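Local coordinates for protein, Family 18 Chitinase (Crocus vernus, PDB 3SIM) that probably binds chitin and hydrolyses its glycosidic bonds, as a plant glycosyl hydrolase of family 18 built on a TIM barrel, at residues K246-T254 and E266-V274. Residues are numbered along the deposited sequence; the frame is centred on the assembly and turned at random.
Sequences KLHGIAVWT and EEEAQAFLV
L273 fits between L247 and I250 where the last helix of the TIM barrel, 264-274, packs on the last barrel strand, 250-253. Over 250-253 and 266-274 the two run antiparallel (176°), their axes 10.0 Å apart at closest approach, and V252 and I250 both face the helix. Packing is tightest near the start of the strand: L273 CD2 lies 3.5 Å from CD2 of L247, the two side chains crossing at about a right angle, while I250 CD1 reaches L273 CG at 3.8 Å. With CG1 of I250 anti to its carbonyl carbon (chi1 -60°), CD1 also comes to 4.3 Å from A269 CB. With only an alanine methyl at L273, a gap would probably open between L247 and I250, and both methyl ends would be less firmly held. At partly exposed F272 the contact thins: its ring offers L247 an edge, and helix 230-243 flanks it with K242 and F235, among others. At the far end of the strand the fit is looser and more polar. E266, bent at chi2 (85°), brings its carboxylate beside V252; S258 OG is hydrogen-bonded to both E266 OE1 and T254 O, and OE1 stands 3.8 Å from CG1 of V252.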
loop_
_atom_site.group_PDB
_atom_site.type_symbol
_atom_site.label_atom_id
_atom_site.label_comp_id
_atom_site.label_asym_id
_atom_site.label_seq_id
_atom_site.Cartn_x
_atom_site.Cartn_y
_atom_site.Cartn_z
ATOM N N LYS A 246 -10.272 -18.100 3.659
ATOM C CA LYS A 246 -10.381 -16.647 3.708
ATOM C C LYS A 246 -9.084 -15.775 3.707
ATOM O O LYS A 246 -9.165 -14.619 3.936
ATOM C CB LYS A 246 -11.271 -16.273 4.880
ATOM C CG LYS A 246 -12.740 -16.704 4.825
ATOM C CD LYS A 246 -13.502 -15.948 5.882
ATOM C CE LYS A 246 -14.855 -16.459 6.196
ATOM N NZ LYS A 246 -15.314 -16.096 7.521
ATOM N N LEU A 247 -7.926 -16.376 3.521
ATOM C CA LEU A 247 -6.671 -15.675 3.588
ATOM C C LEU A 247 -6.171 -15.326 2.185
ATOM O O LEU A 247 -5.662 -16.131 1.509
ATOM C CB LEU A 247 -5.610 -16.484 4.339
ATOM C CG LEU A 247 -4.267 -15.784 4.544
ATOM C CD1 LEU A 247 -4.426 -14.526 5.273
ATOM C CD2 LEU A 247 -3.239 -16.679 5.140
ATOM N N HIS A 248 -6.452 -14.134 1.749
ATOM C CA HIS A 248 -5.966 -13.579 0.488
ATOM C C HIS A 248 -4.474 -13.271 0.407
ATOM O O HIS A 248 -3.900 -13.323 -0.629
ATOM C CB HIS A 248 -6.793 -12.382 0.039
ATOM C CG HIS A 248 -8.238 -12.691 -0.152
ATOM N ND1 HIS A 248 -8.700 -13.434 -1.191
ATOM C CD2 HIS A 248 -9.318 -12.358 0.571
ATOM C CE1 HIS A 248 -9.994 -13.561 -1.102
ATOM N NE2 HIS A 248 -10.396 -12.925 -0.033
ATOM N N GLY A 249 -3.921 -12.873 1.533
ATOM C CA GLY A 249 -2.541 -12.486 1.699
ATOM C C GLY A 249 -2.232 -11.652 2.943
ATOM O O GLY A 249 -3.095 -11.318 3.700
ATOM N N ILE A 250 -0.971 -11.340 3.142
ATOM C CA ILE A 250 -0.537 -10.530 4.261
ATOM C C ILE A 250 0.301 -9.303 3.808
ATOM O O ILE A 250 1.214 -9.422 3.036
ATOM C CB ILE A 250 0.298 -11.314 5.299
ATOM C CG1 ILE A 250 -0.468 -12.465 5.902
ATOM C CG2 ILE A 250 0.887 -10.386 6.342
ATOM C CD1 ILE A 250 0.318 -13.533 6.420
ATOM N N ALA A 251 -0.045 -8.161 4.338
ATOM C CA ALA A 251 0.667 -6.913 4.099
ATOM C C ALA A 251 1.437 -6.350 5.340
ATOM O O ALA A 251 0.925 -6.266 6.423
ATOM C CB ALA A 251 -0.270 -5.911 3.588
ATOM N N VAL A 252 2.638 -5.913 5.135
ATOM C CA VAL A 252 3.443 -5.423 6.220
ATOM C C VAL A 252 3.919 -3.918 6.075
ATOM O O VAL A 252 4.387 -3.538 5.045
ATOM C CB VAL A 252 4.635 -6.363 6.443
ATOM C CG1 VAL A 252 5.545 -5.851 7.523
ATOM C CG2 VAL A 252 4.223 -7.785 6.684
ATOM N N TRP A 253 3.756 -3.115 7.117
ATOM C CA TRP A 253 4.220 -1.743 7.263
ATOM C C TRP A 253 5.303 -1.684 8.398
ATOM O O TRP A 253 4.995 -1.784 9.514
ATOM C CB TRP A 253 3.016 -0.819 7.564
ATOM C CG TRP A 253 2.161 -0.351 6.416
ATOM C CD1 TRP A 253 2.331 0.771 5.693
ATOM C CD2 TRP A 253 0.990 -0.972 5.891
ATOM N NE1 TRP A 253 1.394 0.867 4.737
ATOM C CE2 TRP A 253 0.539 -0.183 4.844
ATOM C CE3 TRP A 253 0.287 -2.125 6.201
ATOM C CZ2 TRP A 253 -0.578 -0.506 4.112
ATOM C CZ3 TRP A 253 -0.811 -2.443 5.457
ATOM C CH2 TRP A 253 -1.236 -1.631 4.436
ATOM N N THR A 254 6.577 -1.598 8.093
ATOM C CA THR A 254 7.179 -1.453 6.797
ATOM C C THR A 254 8.581 -2.096 6.899
ATOM O O THR A 254 9.014 -2.403 7.980
ATOM C CB THR A 254 7.410 0.067 6.411
ATOM O OG1 THR A 254 8.414 0.617 7.232
ATOM C CG2 THR A 254 6.124 0.919 6.447
ATOM N N GLU A 266 8.787 -10.608 8.808
ATOM C CA GLU A 266 8.711 -10.891 7.380
ATOM C C GLU A 266 8.963 -12.376 7.108
ATOM O O GLU A 266 8.249 -13.004 6.326
ATOM C CB GLU A 266 9.718 -10.035 6.608
ATOM C CG GLU A 266 9.242 -8.619 6.328
ATOM C CD GLU A 266 9.519 -7.672 7.479
ATOM O OE1 GLU A 266 9.244 -6.464 7.336
ATOM O OE2 GLU A 266 10.011 -8.139 8.528
ATOM N N GLU A 267 9.973 -12.924 7.774
ATOM C CA GLU A 267 10.332 -14.328 7.614
ATOM C C GLU A 267 9.262 -15.260 8.178
ATOM O O GLU A 267 9.011 -16.330 7.624
ATOM C CB GLU A 267 11.679 -14.614 8.280
ATOM C CG GLU A 267 12.238 -15.995 7.983
ATOM C CD GLU A 267 13.560 -16.251 8.679
ATOM N N GLU A 268 8.635 -14.856 9.279
ATOM C CA GLU A 268 7.635 -15.683 9.902
ATOM C C GLU A 268 6.346 -15.785 9.076
ATOM O O GLU A 268 5.779 -16.801 8.933
ATOM C CB GLU A 268 7.347 -15.243 11.342
ATOM C CG GLU A 268 6.271 -16.070 12.082
ATOM C CD GLU A 268 6.087 -15.789 13.618
ATOM O OE1 GLU A 268 5.559 -16.614 14.327
ATOM O OE2 GLU A 268 6.427 -14.741 14.082
ATOM N N ALA A 269 5.911 -14.655 8.603
ATOM C CA ALA A 269 4.713 -14.518 7.810
ATOM C C ALA A 269 4.728 -15.186 6.426
ATOM O O ALA A 269 3.804 -15.801 6.057
ATOM C CB ALA A 269 4.353 -13.120 7.719
ATOM N N GLN A 270 5.823 -15.064 5.723
ATOM C CA GLN A 270 6.018 -15.772 4.488
ATOM C C GLN A 270 6.003 -17.316 4.631
ATOM O O GLN A 270 5.343 -17.964 3.895
ATOM C CB GLN A 270 7.281 -15.274 3.768
ATOM C CG GLN A 270 7.200 -13.901 3.166
ATOM C CD GLN A 270 8.512 -13.405 2.630
ATOM O OE1 GLN A 270 9.249 -12.790 3.327
ATOM N NE2 GLN A 270 8.774 -13.665 1.420
ATOM N N ALA A 271 6.687 -17.815 5.643
ATOM C CA ALA A 271 6.687 -19.231 6.008
ATOM C C ALA A 271 5.293 -19.703 6.360
ATOM O O ALA A 271 4.910 -20.695 5.901
ATOM C CB ALA A 271 7.606 -19.515 7.119
ATOM N N PHE A 272 4.549 -18.885 7.086
ATOM C CA PHE A 272 3.179 -19.182 7.425
ATOM C C PHE A 272 2.339 -19.307 6.126
ATOM O O PHE A 272 1.617 -20.183 6.013
ATOM C CB PHE A 272 2.549 -18.150 8.381
ATOM C CG PHE A 272 1.054 -18.336 8.599
ATOM C CD1 PHE A 272 0.584 -19.267 9.464
ATOM C CD2 PHE A 272 0.125 -17.617 7.885
ATOM C CE1 PHE A 272 -0.718 -19.460 9.613
ATOM C CE2 PHE A 272 -1.185 -17.816 8.064
ATOM C CZ PHE A 272 -1.604 -18.741 8.935
ATOM N N LEU A 273 2.492 -18.408 5.180
ATOM C CA LEU A 273 1.684 -18.395 3.971
ATOM C C LEU A 273 1.805 -19.688 3.126
ATOM O O LEU A 273 0.881 -20.225 2.635
ATOM C CB LEU A 273 1.974 -17.156 3.142
ATOM C CG LEU A 273 1.241 -15.922 3.652
ATOM C CD1 LEU A 273 1.857 -14.711 3.152
ATOM C CD2 LEU A 273 -0.274 -15.953 3.426
ATOM N N VAL A 274 3.020 -20.149 3.041
ATOM C CA VAL A 274 3.441 -21.195 2.185
ATOM C C VAL A 274 3.252 -22.632 2.777
ATOM O O VAL A 274 3.319 -23.547 2.063
ATOM C CB VAL A 274 4.876 -20.779 1.816
ATOM C CG1 VAL A 274 5.928 -21.650 2.256
ATOM C CG2 VAL A 274 4.989 -20.087 0.535
#